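Local structure of putative hydrolase (Chloroflexus aurantiacus J-10-fl, 3CMN) at residues G266-H270 with G320-N325. The protein is a putative hydrolase, probably a zinc-dependent metallopeptidase, whose activity and substrate are not established. Residues are numbered along the deposited sequence; the frame is centred on the assembly and turned at random.
Sequences GYGNH and GEAFVN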
# COMPACT_ATOMS: atom_id res chain seq x y z
N GLY A 266 -6.93 -1.29 -7.24
CA GLY A 266 -7.59 -1.05 -8.51
C GLY A 266 -7.96 0.41 -8.72
O GLY A 266 -7.76 0.96 -9.80
N TYR A 267 -8.51 1.05 -7.69
CA TYR A 267 -8.88 2.44 -7.83
C TYR A 267 -7.60 3.27 -7.96
O TYR A 267 -7.55 4.24 -8.70
CB TYR A 267 -9.66 2.92 -6.61
CG TYR A 267 -10.66 4.00 -6.96
CD1 TYR A 267 -12.00 3.69 -7.17
CD2 TYR A 267 -10.25 5.33 -7.12
CE1 TYR A 267 -12.92 4.66 -7.53
CE2 TYR A 267 -11.17 6.32 -7.49
CZ TYR A 267 -12.51 5.97 -7.69
OH TYR A 267 -13.46 6.92 -8.05
N GLY A 268 -6.58 2.87 -7.21
CA GLY A 268 -5.31 3.57 -7.26
C GLY A 268 -4.66 3.41 -8.62
O GLY A 268 -4.06 4.36 -9.14
N ASN A 269 -4.78 2.22 -9.21
CA ASN A 269 -4.19 1.98 -10.52
C ASN A 269 -4.98 2.70 -11.61
O ASN A 269 -4.48 2.94 -12.70
CB ASN A 269 -4.13 0.47 -10.84
CG ASN A 269 -3.04 -0.25 -10.04
OD1 ASN A 269 -1.96 0.29 -9.81
ND2 ASN A 269 -3.33 -1.49 -9.63
N HIS A 270 -6.23 3.05 -11.30
CA HIS A 270 -7.06 3.74 -12.26
C HIS A 270 -6.69 5.22 -12.30
O HIS A 270 -6.65 5.83 -13.37
CB HIS A 270 -8.54 3.63 -11.89
CG HIS A 270 -9.44 4.32 -12.85
ND1 HIS A 270 -9.82 3.76 -14.05
CD2 HIS A 270 -9.99 5.56 -12.81
CE1 HIS A 270 -10.56 4.63 -14.72
NE2 HIS A 270 -10.68 5.73 -13.99
N GLY A 320 -9.33 -6.12 -9.17
CA GLY A 320 -9.82 -4.88 -8.60
C GLY A 320 -9.73 -3.71 -9.55
O GLY A 320 -10.43 -2.71 -9.37
N GLU A 321 -8.88 -3.81 -10.57
CA GLU A 321 -8.72 -2.72 -11.53
C GLU A 321 -9.76 -2.76 -12.64
O GLU A 321 -10.26 -1.73 -13.08
CB GLU A 321 -7.31 -2.76 -12.13
CG GLU A 321 -6.75 -1.36 -12.41
CD GLU A 321 -5.42 -1.40 -13.14
OE1 GLU A 321 -4.52 -2.14 -12.71
OE2 GLU A 321 -5.28 -0.66 -14.13
N ALA A 322 -10.09 -3.97 -13.09
CA ALA A 322 -11.07 -4.19 -14.14
C ALA A 322 -12.44 -3.84 -13.59
O ALA A 322 -13.33 -3.42 -14.33
CB ALA A 322 -11.04 -5.63 -14.60
N PHE A 323 -12.61 -4.02 -12.28
CA PHE A 323 -13.87 -3.67 -11.64
C PHE A 323 -14.07 -2.18 -11.86
O PHE A 323 -15.07 -1.75 -12.42
CB PHE A 323 -13.81 -3.96 -10.13
CG PHE A 323 -14.91 -3.31 -9.34
CD1 PHE A 323 -16.13 -3.95 -9.15
CD2 PHE A 323 -14.76 -2.01 -8.85
CE1 PHE A 323 -17.18 -3.31 -8.48
CE2 PHE A 323 -15.80 -1.36 -8.19
CZ PHE A 323 -17.01 -2.01 -8.01
N VAL A 324 -13.08 -1.40 -11.44
CA VAL A 324 -13.14 0.05 -11.57
C VAL A 324 -13.18 0.54 -13.02
O VAL A 324 -13.88 1.51 -13.32
CB VAL A 324 -11.95 0.72 -10.85
CG1 VAL A 324 -12.07 2.23 -10.94
CG2 VAL A 324 -11.92 0.28 -9.40
N ASN A 325 -12.43 -0.11 -13.91
CA ASN A 325 -12.42 0.30 -15.31
C ASN A 325 -13.79 0.02 -15.89
O ASN A 325 -14.34 0.83 -16.63
CB ASN A 325 -11.35 -0.46 -16.10
CG ASN A 325 -9.94 0.03 -15.81
OD1 ASN A 325 -9.72 1.23 -15.60
ND2 ASN A 325 -8.98 -0.89 -15.80
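His270 meets two neighbouring residues of the other helix with two different parts of its ring. Its ND1 donates a hydrogen bond to Asn325 OD1 (3.0 Å), which lies in the imidazole plane; the N-H...O angle of 154° makes the bond fairly straight, although ring and amide planes are turned 53° apart. Over one face of the same ring stands Val324 CG1, 4.2 Å from the centroid, a CH-pi contact. The imidazole reaches this position because its CG is anti to the backbone N. Replaced by an alanine, His270 would probably leave Asn325 OD1 without this donor and Val324 CG1 without the ring face it packs on. CG1 also lies 4.0 Å from Tyr267 CD1, the two side chains crossing nearly at right angles, while the Tyr267 ring continues to an edge-to-face contact with Trp340. Toward the N-terminal end of segment 320-325, Glu321 runs out, extended beyond CG, across Asn269, bringing its CG to 3.6 Å from Asn269 CB with amide and carboxylate planes well out of parallel. The backbones also come close: Gly266 CA and Glu321 CA are 3.6 Å apart, and Gly266 CA points a C-H almost straight at Gly320 O (3.4 Å). A CB modelled on Gly266 would clash with that carbonyl oxygen, so the lack of a side chain permits this approach. The arrangement is a glycine-mediated helix crossing, with segment axes 7.8 Å apart at -61°, joining helices 248-279 and 319-331 within the largely helical chain of this member of the Zincin-like metallopeptidase family.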